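Local coordinates for protein eukaryotic translation initiation factor 2A (Schizosaccharomyces pombe, PDB 3WJ9) that probably directs the binding of initiator methionyl-tRNA to 40S ribosomal subunits during the early steps of translating a few specific mRNAs, at residues A140-F149 and A161-F171; I285-I296 and I306-F317. All coordinates share one frame; numbering follows the deposited sequence.

Contact 1: A140-F149 and A161-F171; sequences ARLVTNEVHF and AKLRVEGISDF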
loop_
_atom_site.group_PDB
_atom_site.type_symbol
_atom_site.label_atom_id
_atom_site.label_comp_id
_atom_site.label_asym_id
_atom_site.label_seq_id
_atom_site.Cartn_x
_atom_site.Cartn_y
_atom_site.Cartn_z
ATOM N N ALA A 140 0.709 -9.327 13.368
ATOM C CA ALA A 140 0.295 -8.371 14.389
ATOM C C ALA A 140 -1.169 -7.951 14.273
ATOM O O ALA A 140 -1.614 -7.476 13.228
ATOM C CB ALA A 140 1.192 -7.146 14.342
ATOM N N ARG A 141 -1.901 -8.126 15.369
ATOM C CA ARG A 141 -3.303 -7.736 15.465
ATOM C C ARG A 141 -3.424 -6.548 16.418
ATOM O O ARG A 141 -2.516 -6.289 17.206
ATOM C CB ARG A 141 -4.149 -8.920 15.948
ATOM C CG ARG A 141 -5.661 -8.721 15.924
ATOM C CD ARG A 141 -6.333 -9.758 16.814
ATOM N NE ARG A 141 -7.789 -9.658 16.821
ATOM C CZ ARG A 141 -8.577 -10.387 17.606
ATOM N NH1 ARG A 141 -8.046 -11.262 18.448
ATOM N NH2 ARG A 141 -9.893 -10.238 17.553
ATOM N N LEU A 142 -4.537 -5.825 16.346
ATOM C CA LEU A 142 -4.736 -4.669 17.211
ATOM C C LEU A 142 -5.963 -4.800 18.100
ATOM O O LEU A 142 -7.094 -4.860 17.620
ATOM C CB LEU A 142 -4.847 -3.399 16.376
ATOM C CG LEU A 142 -5.199 -2.142 17.166
ATOM C CD1 LEU A 142 -4.111 -1.801 18.177
ATOM C CD2 LEU A 142 -5.421 -1.007 16.197
ATOM N N VAL A 143 -5.726 -4.835 19.404
ATOM C CA VAL A 143 -6.805 -4.854 20.373
ATOM C C VAL A 143 -6.811 -3.510 21.080
ATOM O O VAL A 143 -5.779 -2.829 21.136
ATOM C CB VAL A 143 -6.640 -6.011 21.382
ATOM C CG1 VAL A 143 -7.952 -6.296 22.095
ATOM C CG2 VAL A 143 -6.166 -7.258 20.656
ATOM N N THR A 144 -7.978 -3.102 21.565
ATOM C CA THR A 144 -8.069 -1.949 22.453
ATOM C C THR A 144 -6.971 -2.048 23.483
ATOM O O THR A 144 -6.823 -3.137 24.108
ATOM C CB THR A 144 -9.407 -1.901 23.211
ATOM O OG1 THR A 144 -9.716 -3.216 23.697
ATOM C CG2 THR A 144 -10.542 -1.445 22.302
ATOM N N ASN A 145 -6.188 -0.994 23.649
ATOM C CA ASN A 145 -5.265 -0.908 24.766
ATOM C C ASN A 145 -4.339 -2.109 24.798
ATOM O O ASN A 145 -3.926 -2.553 25.868
ATOM C CB ASN A 145 -6.027 -0.801 26.087
ATOM C CG ASN A 145 -7.053 0.314 26.083
ATOM O OD1 ASN A 145 -6.810 1.395 25.547
ATOM N ND2 ASN A 145 -8.209 0.056 26.683
ATOM N N GLU A 146 -3.997 -2.626 23.627
ATOM C CA GLU A 146 -3.034 -3.716 23.555
ATOM C C GLU A 146 -2.710 -4.038 22.083
ATOM O O GLU A 146 -3.508 -3.766 21.184
ATOM C CB GLU A 146 -3.518 -4.847 24.456
ATOM C CG GLU A 146 -2.597 -6.022 24.559
ATOM C CD GLU A 146 -3.124 -7.067 25.507
ATOM O OE1 GLU A 146 -4.241 -6.895 26.040
ATOM O OE2 GLU A 146 -2.407 -8.061 25.716
ATOM N N VAL A 147 -1.540 -4.625 21.844
ATOM C CA VAL A 147 -1.118 -5.013 20.500
ATOM C C VAL A 147 -0.586 -6.440 20.635
ATOM O O VAL A 147 0.275 -6.711 21.471
ATOM C CB VAL A 147 -0.054 -4.122 19.824
ATOM C CG1 VAL A 147 0.657 -4.872 18.705
ATOM C CG2 VAL A 147 -0.693 -2.844 19.307
ATOM N N HIS A 148 -1.109 -7.349 19.816
ATOM C CA HIS A 148 -0.709 -8.755 19.865
ATOM C C HIS A 148 0.283 -9.120 18.764
ATOM O O HIS A 148 0.204 -8.615 17.646
ATOM C CB HIS A 148 -1.937 -9.663 19.765
ATOM C CG HIS A 148 -2.890 -9.520 20.912
ATOM N ND1 HIS A 148 -2.599 -8.773 22.030
ATOM C CD2 HIS A 148 -4.125 -10.037 21.110
ATOM C CE1 HIS A 148 -3.620 -8.830 22.872
ATOM N NE2 HIS A 148 -4.555 -9.592 22.339
ATOM N N PHE A 149 1.215 -10.009 19.094
ATOM C CA PHE A 149 2.178 -10.526 18.129
ATOM C C PHE A 149 2.019 -12.035 17.997
ATOM O O PHE A 149 1.690 -12.715 18.965
ATOM C CB PHE A 149 3.609 -10.180 18.546
ATOM C CG PHE A 149 3.907 -8.710 18.527
ATOM C CD1 PHE A 149 3.543 -7.902 19.591
ATOM C CD2 PHE A 149 4.558 -8.137 17.449
ATOM C CE1 PHE A 149 3.816 -6.550 19.579
ATOM C CE2 PHE A 149 4.835 -6.785 17.431
ATOM C CZ PHE A 149 4.463 -5.991 18.498
ATOM N N ALA A 161 3.519 -12.943 21.992
ATOM C CA ALA A 161 3.961 -11.721 22.644
ATOM C C ALA A 161 2.872 -10.654 22.623
ATOM O O ALA A 161 2.032 -10.625 21.724
ATOM C CB ALA A 161 5.220 -11.201 21.981
ATOM N N LYS A 162 2.897 -9.783 23.628
ATOM C CA LYS A 162 1.940 -8.689 23.748
ATOM C C LYS A 162 2.679 -7.398 24.078
ATOM O O LYS A 162 3.822 -7.437 24.527
ATOM C CB LYS A 162 0.895 -8.995 24.824
ATOM C CG LYS A 162 0.293 -10.390 24.738
ATOM C CD LYS A 162 -0.656 -10.662 25.893
ATOM C CE LYS A 162 -1.044 -12.127 25.957
ATOM N NZ LYS A 162 0.101 -12.977 26.384
ATOM N N LEU A 163 2.040 -6.252 23.859
ATOM C CA LEU A 163 2.697 -4.980 24.145
ATOM C C LEU A 163 2.154 -4.326 25.412
ATOM O O LEU A 163 0.952 -4.340 25.672
ATOM C CB LEU A 163 2.568 -4.016 22.964
ATOM C CG LEU A 163 3.597 -2.882 23.005
ATOM C CD1 LEU A 163 5.001 -3.458 23.107
ATOM C CD2 LEU A 163 3.480 -1.977 21.790
ATOM N N ARG A 164 3.066 -3.740 26.181
ATOM C CA ARG A 164 2.767 -3.183 27.495
ATOM C C ARG A 164 1.827 -1.980 27.469
ATOM O O ARG A 164 0.839 -1.945 28.204
ATOM C CB ARG A 164 4.068 -2.771 28.189
ATOM C CG ARG A 164 5.066 -3.896 28.385
ATOM C CD ARG A 164 4.578 -4.929 29.385
ATOM N NE ARG A 164 5.551 -6.002 29.556
ATOM C CZ ARG A 164 6.587 -5.946 30.386
ATOM N NH1 ARG A 164 6.790 -4.866 31.127
ATOM N NH2 ARG A 164 7.423 -6.972 30.476
ATOM N N VAL A 165 2.149 -0.997 26.634
ATOM C CA VAL A 165 1.507 0.317 26.703
ATOM C C VAL A 165 -0.016 0.271 26.534
ATOM O O VAL A 165 -0.563 -0.646 25.915
ATOM C CB VAL A 165 2.106 1.281 25.657
ATOM C CG1 VAL A 165 3.627 1.238 25.715
ATOM C CG2 VAL A 165 1.623 0.932 24.259
ATOM N N GLU A 166 -0.687 1.274 27.099
ATOM C CA GLU A 166 -2.144 1.293 27.186
ATOM C C GLU A 166 -2.750 2.407 26.333
ATOM O O GLU A 166 -2.115 3.437 26.098
ATOM C CB GLU A 166 -2.569 1.446 28.654
ATOM C CG GLU A 166 -4.047 1.747 28.894
ATOM C CD GLU A 166 -4.509 1.372 30.291
ATOM O OE1 GLU A 166 -3.705 0.792 31.051
ATOM O OE2 GLU A 166 -5.674 1.672 30.635
ATOM N N GLY A 167 -3.975 2.186 25.866
ATOM C CA GLY A 167 -4.707 3.197 25.133
ATOM C C GLY A 167 -4.189 3.379 23.723
ATOM O O GLY A 167 -4.127 4.495 23.222
ATOM N N ILE A 168 -3.812 2.275 23.089
ATOM C CA ILE A 168 -3.339 2.304 21.709
ATOM C C ILE A 168 -4.471 2.504 20.712
ATOM O O ILE A 168 -5.415 1.714 20.677
ATOM C CB ILE A 168 -2.619 0.996 21.322
ATOM C CG1 ILE A 168 -1.356 0.795 22.159
ATOM C CG2 ILE A 168 -2.310 0.989 19.830
ATOM C CD1 ILE A 168 -0.903 -0.657 22.236
ATOM N N SER A 169 -4.354 3.512 19.844
ATOM C CA SER A 169 -5.327 3.704 18.755
ATOM C C SER A 169 -4.932 3.096 17.392
ATOM O O SER A 169 -5.736 2.418 16.754
ATOM C CB SER A 169 -5.643 5.191 18.583
ATOM O OG SER A 169 -6.290 5.434 17.346
ATOM N N ASP A 170 -3.694 3.338 16.965
ATOM C CA ASP A 170 -3.098 2.709 15.783
ATOM C C ASP A 170 -1.612 2.378 15.953
ATOM O O ASP A 170 -0.942 2.917 16.831
ATOM C CB ASP A 170 -3.268 3.611 14.556
ATOM C CG ASP A 170 -4.683 4.121 14.398
ATOM O OD1 ASP A 170 -5.614 3.440 14.878
ATOM O OD2 ASP A 170 -4.867 5.200 13.791
ATOM N N PHE A 171 -1.111 1.494 15.093
ATOM C CA PHE A 171 0.284 1.048 15.128
ATOM C C PHE A 171 0.813 0.761 13.718
ATOM O O PHE A 171 0.040 0.726 12.764
ATOM C CB PHE A 171 0.414 -0.206 15.992
ATOM C CG PHE A 171 -0.014 -1.461 15.289
ATOM C CD1 PHE A 171 -1.346 -1.674 14.986
ATOM C CD2 PHE A 171 0.912 -2.424 14.924
ATOM C CE1 PHE A 171 -1.751 -2.820 14.332
ATOM C CE2 PHE A 171 0.512 -3.575 14.272
ATOM C CZ PHE A 171 -0.822 -3.773 13.975
#

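Contact 2: I285-I296 and I306-F317; sequences IVYGYMPAKTAI and IIPPAPRNTLIF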
loop_
_atom_site.group_PDB
_atom_site.type_symbol
_atom_site.label_atom_id
_atom_site.label_comp_id
_atom_site.label_asym_id
_atom_site.label_seq_id
_atom_site.Cartn_x
_atom_site.Cartn_y
_atom_site.Cartn_z
ATOM N N ILE A 285 7.917 15.637 -0.611
ATOM C CA ILE A 285 6.665 16.138 -0.053
ATOM C C ILE A 285 5.940 17.065 -1.025
ATOM O O ILE A 285 6.539 17.986 -1.577
ATOM C CB ILE A 285 6.901 16.908 1.270
ATOM C CG1 ILE A 285 7.669 16.047 2.275
ATOM C CG2 ILE A 285 5.580 17.373 1.861
ATOM C CD1 ILE A 285 7.990 16.759 3.566
ATOM N N VAL A 286 4.652 16.811 -1.233
ATOM C CA VAL A 286 3.796 17.729 -1.975
ATOM C C VAL A 286 2.880 18.447 -0.989
ATOM O O VAL A 286 2.015 17.828 -0.372
ATOM C CB VAL A 286 2.958 17.004 -3.040
ATOM C CG1 VAL A 286 2.074 17.993 -3.774
ATOM C CG2 VAL A 286 3.865 16.280 -4.019
ATOM N N TYR A 287 3.073 19.753 -0.847
ATOM C CA TYR A 287 2.498 20.489 0.275
ATOM C C TYR A 287 1.960 21.872 -0.087
ATOM O O TYR A 287 2.336 22.452 -1.106
ATOM C CB TYR A 287 3.554 20.638 1.373
ATOM C CG TYR A 287 4.791 21.375 0.909
ATOM C CD1 TYR A 287 5.802 20.713 0.221
ATOM C CD2 TYR A 287 4.947 22.732 1.154
ATOM C CE1 TYR A 287 6.927 21.381 -0.210
ATOM C CE2 TYR A 287 6.074 23.409 0.727
ATOM C CZ TYR A 287 7.059 22.728 0.046
ATOM O OH TYR A 287 8.185 23.392 -0.380
ATOM N N GLY A 288 1.086 22.394 0.769
ATOM C CA GLY A 288 0.594 23.755 0.643
ATOM C C GLY A 288 -0.577 23.912 -0.305
ATOM O O GLY A 288 -0.882 23.006 -1.082
ATOM N N TYR A 289 -1.240 25.063 -0.238
ATOM C CA TYR A 289 -2.328 25.361 -1.159
ATOM C C TYR A 289 -1.783 25.469 -2.579
ATOM O O TYR A 289 -0.682 25.979 -2.794
ATOM C CB TYR A 289 -3.055 26.651 -0.759
ATOM C CG TYR A 289 -2.202 27.900 -0.830
ATOM C CD1 TYR A 289 -2.127 28.649 -1.998
ATOM C CD2 TYR A 289 -1.478 28.333 0.271
ATOM C CE1 TYR A 289 -1.346 29.787 -2.068
ATOM C CE2 TYR A 289 -0.697 29.472 0.211
ATOM C CZ TYR A 289 -0.635 30.196 -0.961
ATOM O OH TYR A 289 0.140 31.331 -1.032
HETATM N N MSE A 290 -2.565 25.009 -3.554
HETATM C CA MSE A 290 -2.142 24.942 -4.952
HETATM C C MSE A 290 -1.900 26.300 -5.541
HETATM O O MSE A 290 -2.584 27.258 -5.128
HETATM C CB MSE A 290 -3.255 24.295 -5.765
HETATM C CG MSE A 290 -3.859 23.107 -5.028
HETATM SE SE MSE A 290 -2.939 21.471 -5.613
HETATM C CE MSE A 290 -4.279 20.168 -4.994
ATOM N N PRO A 291 -0.952 26.430 -6.471
ATOM C CA PRO A 291 -0.177 25.314 -7.026
ATOM C C PRO A 291 0.850 24.789 -6.030
ATOM O O PRO A 291 1.651 25.553 -5.498
ATOM C CB PRO A 291 0.496 25.933 -8.252
ATOM C CG PRO A 291 0.616 27.375 -7.921
ATOM C CD PRO A 291 -0.621 27.705 -7.131
ATOM N N ALA A 292 0.798 23.490 -5.765
ATOM C CA ALA A 292 1.601 22.901 -4.706
ATOM C C ALA A 292 3.072 22.828 -5.086
ATOM O O ALA A 292 3.428 22.371 -6.171
ATOM C CB ALA A 292 1.078 21.517 -4.355
ATOM N N LYS A 293 3.924 23.291 -4.180
ATOM C CA LYS A 293 5.361 23.164 -4.359
ATOM C C LYS A 293 5.778 21.759 -3.927
ATOM O O LYS A 293 5.013 21.061 -3.263
ATOM C CB LYS A 293 6.108 24.235 -3.557
ATOM C CG LYS A 293 7.576 24.353 -3.923
ATOM C CD LYS A 293 8.364 25.211 -2.954
ATOM C CE LYS A 293 8.058 26.684 -3.110
ATOM N NZ LYS A 293 8.995 27.489 -2.279
ATOM N N THR A 294 6.978 21.340 -4.312
ATOM C CA THR A 294 7.473 20.013 -3.966
ATOM C C THR A 294 8.943 20.069 -3.551
ATOM O O THR A 294 9.743 20.760 -4.179
ATOM C CB THR A 294 7.306 19.032 -5.144
ATOM O OG1 THR A 294 5.929 18.988 -5.539
ATOM C CG2 THR A 294 7.765 17.631 -4.755
ATOM N N ALA A 295 9.292 19.346 -2.491
ATOM C CA ALA A 295 10.668 19.322 -2.000
ATOM C C ALA A 295 11.191 17.900 -1.805
ATOM O O ALA A 295 10.518 17.060 -1.217
ATOM C CB ALA A 295 10.773 20.101 -0.698
ATOM N N ILE A 296 12.400 17.642 -2.294
ATOM C CA ILE A 296 13.036 16.340 -2.117
ATOM C C ILE A 296 14.092 16.424 -1.017
ATOM O O ILE A 296 14.869 17.376 -0.969
ATOM C CB ILE A 296 13.687 15.840 -3.426
ATOM C CG1 ILE A 296 12.634 15.699 -4.527
ATOM C CG2 ILE A 296 14.386 14.502 -3.208
ATOM C CD1 ILE A 296 11.529 14.719 -4.198
ATOM N N ILE A 306 13.928 21.483 -5.074
ATOM C CA ILE A 306 12.709 22.245 -4.841
ATOM C C ILE A 306 11.952 22.422 -6.153
ATOM O O ILE A 306 12.276 23.298 -6.953
ATOM C CB ILE A 306 13.004 23.627 -4.218
ATOM C CG1 ILE A 306 13.782 23.476 -2.908
ATOM C CG2 ILE A 306 11.714 24.395 -3.973
ATOM C CD1 ILE A 306 13.020 22.752 -1.820
ATOM N N ILE A 307 10.954 21.573 -6.380
ATOM C CA ILE A 307 10.129 21.671 -7.579
ATOM C C ILE A 307 9.099 22.783 -7.410
ATOM O O ILE A 307 8.261 22.719 -6.512
ATOM C CB ILE A 307 9.410 20.341 -7.894
ATOM C CG1 ILE A 307 10.428 19.247 -8.220
ATOM C CG2 ILE A 307 8.444 20.524 -9.055
ATOM C CD1 ILE A 307 9.809 17.887 -8.490
ATOM N N PRO A 308 9.120 23.760 -8.311
ATOM C CA PRO A 308 8.300 24.977 -8.200
ATOM C C PRO A 308 6.790 24.742 -8.266
ATOM O O PRO A 308 6.339 23.809 -8.926
ATOM C CB PRO A 308 8.747 25.806 -9.406
ATOM C CG PRO A 308 10.133 25.338 -9.692
ATOM C CD PRO A 308 10.146 23.875 -9.361
ATOM N N PRO A 309 6.027 25.582 -7.568
ATOM C CA PRO A 309 4.573 25.427 -7.469
ATOM C C PRO A 309 3.928 25.021 -8.797
ATOM O O PRO A 309 4.118 25.691 -9.813
ATOM C CB PRO A 309 4.111 26.818 -7.036
ATOM C CG PRO A 309 5.246 27.333 -6.229
ATOM C CD PRO A 309 6.491 26.814 -6.903
ATOM N N ALA A 310 3.186 23.918 -8.771
ATOM C CA ALA A 310 2.516 23.388 -9.956
ATOM C C ALA A 310 1.232 22.668 -9.543
ATOM O O ALA A 310 1.115 22.218 -8.401
ATOM C CB ALA A 310 3.445 22.446 -10.717
ATOM N N PRO A 311 0.318 22.451 -10.477
ATOM C CA PRO A 311 -0.976 21.887 -10.092
ATOM C C PRO A 311 -0.817 20.393 -9.900
ATOM O O PRO A 311 -1.233 19.593 -10.734
ATOM C CB PRO A 311 -1.855 22.168 -11.310
ATOM C CG PRO A 311 -1.218 23.338 -11.977
ATOM C CD PRO A 311 0.254 23.161 -11.763
ATOM N N ARG A 312 -0.197 20.036 -8.779
ATOM C CA ARG A 312 0.106 18.644 -8.464
ATOM C C ARG A 312 -0.338 18.276 -7.049
ATOM O O ARG A 312 -0.291 19.104 -6.138
ATOM C CB ARG A 312 1.604 18.383 -8.631
ATOM C CG ARG A 312 2.191 18.947 -9.920
ATOM C CD ARG A 312 1.716 18.178 -11.145
ATOM N NE ARG A 312 2.458 18.560 -12.344
ATOM C CZ ARG A 312 1.896 19.013 -13.459
ATOM N NH1 ARG A 312 0.578 19.139 -13.535
ATOM N NH2 ARG A 312 2.649 19.337 -14.501
ATOM N N ASN A 313 -0.770 17.030 -6.874
ATOM C CA ASN A 313 -1.240 16.554 -5.578
ATOM C C ASN A 313 -0.698 15.173 -5.226
ATOM O O ASN A 313 -1.106 14.573 -4.234
ATOM C CB ASN A 313 -2.772 16.524 -5.547
ATOM C CG ASN A 313 -3.370 15.662 -6.655
ATOM O OD1 ASN A 313 -2.702 14.801 -7.225
ATOM N ND2 ASN A 313 -4.643 15.894 -6.955
ATOM N N THR A 314 0.211 14.666 -6.052
ATOM C CA THR A 314 0.669 13.289 -5.917
ATOM C C THR A 314 2.118 13.112 -6.362
ATOM O O THR A 314 2.501 13.550 -7.445
ATOM C CB THR A 314 -0.226 12.333 -6.731
ATOM O OG1 THR A 314 -1.601 12.543 -6.381
ATOM C CG2 THR A 314 0.150 10.882 -6.462
ATOM N N LEU A 315 2.915 12.463 -5.517
ATOM C CA LEU A 315 4.323 12.217 -5.808
ATOM C C LEU A 315 4.627 10.722 -5.797
ATOM O O LEU A 315 4.153 9.999 -4.925
ATOM C CB LEU A 315 5.211 12.937 -4.792
ATOM C CG LEU A 315 6.723 12.827 -4.991
ATOM C CD1 LEU A 315 7.210 13.832 -6.021
ATOM C CD2 LEU A 315 7.445 13.016 -3.674
ATOM N N ILE A 316 5.412 10.259 -6.767
ATOM C CA ILE A 316 5.806 8.851 -6.830
ATOM C C ILE A 316 7.271 8.695 -7.241
ATOM O O ILE A 316 7.720 9.307 -8.209
ATOM C CB ILE A 316 4.927 8.048 -7.824
ATOM C CG1 ILE A 316 3.443 8.170 -7.472
ATOM C CG2 ILE A 316 5.339 6.583 -7.836
ATOM C CD1 ILE A 316 2.516 7.505 -8.468
ATOM N N PHE A 317 8.014 7.877 -6.500
ATOM C CA PHE A 317 9.386 7.548 -6.866
ATOM C C PHE A 317 9.417 6.274 -7.706
ATOM O O PHE A 317 8.636 5.350 -7.474
ATOM C CB PHE A 317 10.261 7.376 -5.621
ATOM C CG PHE A 317 10.592 8.666 -4.920
ATOM C CD1 PHE A 317 9.709 9.220 -4.009
ATOM C CD2 PHE A 317 11.787 9.318 -5.168
ATOM C CE1 PHE A 317 10.012 10.400 -3.357
ATOM C CE2 PHE A 317 12.097 10.500 -4.521
ATOM C CZ PHE A 317 11.207 11.043 -3.615
#

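Contact 1: A140-F149 and A161-F171
F149 and A161 form an antiparallel hydrogen-bonded pair and H148 and K162 the neighbouring non-hydrogen-bonded one, so that the short strand 161-162 closes the outer edge of a four-stranded beta-propeller blade. F149 N gives a good bond to A161 O (2.8 Å, 156° at the hydrogen), whereas the bond from L163 N to V147 O (3.0 Å) is weak and bent. The chain then turns past the V143-E146 type II turn to enter the next blade, on whose first strand F171 lies, and the side chains between the two branches fill the wedge that opens.

V147 is central to this wedge. Its CB lies beside that of L163, while CG2, anti to the carbonyl carbon, meets CD1 of I168 at 3.7 Å, the two side chains crossing at about a right angle. I168 uses its other branch as well: CG2 touches L142 CD1 at 3.7 Å, which ties it to both strands of the 140-149 hairpin. V183 of the next blade also meets L163, I168 and F171, extending the apolar layer across the interface. Next to A161, F149 sets its CB 3.9 Å from the alanine CB and has A161 O at its ring edge, in plane.

On the other side of the sheet, with H148, the extended E146 chain crosses the aliphatic part of K162; E146 OE2 remains 5.6 Å from K162 NZ, so the opposite charges could attract only at a distance. F171 comes in from the next blade with CG between its backbone N and carbonyl carbon (chi1 79°), which carries the ring back over the 140-143 strand. There CE1 lies 3.8 Å from L142 CB, and CE2 lies 3.6 Å from the methyl of A140.

Contact 2: I285-I296 and I306-F317
The outer hairpin of a propeller blade and the crossing into the next blade make up this contact, where WD repeat 2 passes into WD repeat 3 and T294 pairs with I307. Strands 292-296 and 306-310 run antiparallel at 163°. T294 N reaches I307 O (2.9 Å) in the carbonyl plane, the return bond from I307 N to T294 O is more bent, and A310 N binds A292 O from well above its carbonyl plane. On the face shared by T294 and I307 the two CB atoms meet at 3.7 Å.

On the other side, I306 reaches A295 CB with CD1, while its CG2 touches K293 CD at 3.6 Å. K293 leaves with CG anti to the backbone N (chi1 -168°) and lies alongside the P309 ring, its CG 4.0 Å from P309 CD. Cut back to alanine, this position would lose the methylenes beyond CB, which is likely to open a gap beside I306 CG2 and the P309 ring. Preceded by a cis peptide bond, P291 sets its CG against P309 CB.

Beyond the inverse gamma turn at P311, the chain heads into the next blade. V286 CG2 packs on L315 CB at 3.7 Å, and I296 CD1 meets F317 CZ from the opposite direction, also at 3.7 Å. R312 forms a salt bridge with D337; the N313 amide bonds to F329 O through ND2 and takes the T314 OG1 hydroxyl on OD1 (2.7 Å). Backbone bonds thus hold the hairpin, but between these segments the blades meet mainly through apolar side chains.

Both contacts occupy equivalent places in this chain, the beta-propeller part of a longer protein: each combines the outer hairpin of one blade with the chain's passage to the first strand of the next. They lie in different blades and do not touch; the nearest atoms of contact 1 and contact 2 are about 20 Å apart. Each is partly buried, apolar toward the neighbouring blade and more exposed at its turns and outer strand. Their chemistry differs. Contact 1 has a very short outer strand and adds an aromatic ring from the next blade to its aliphatic cluster; contact 2 has a longer pairing, a proline-rich outer strand, and aliphatic side chains at the inter-blade seam, with F317 farther along.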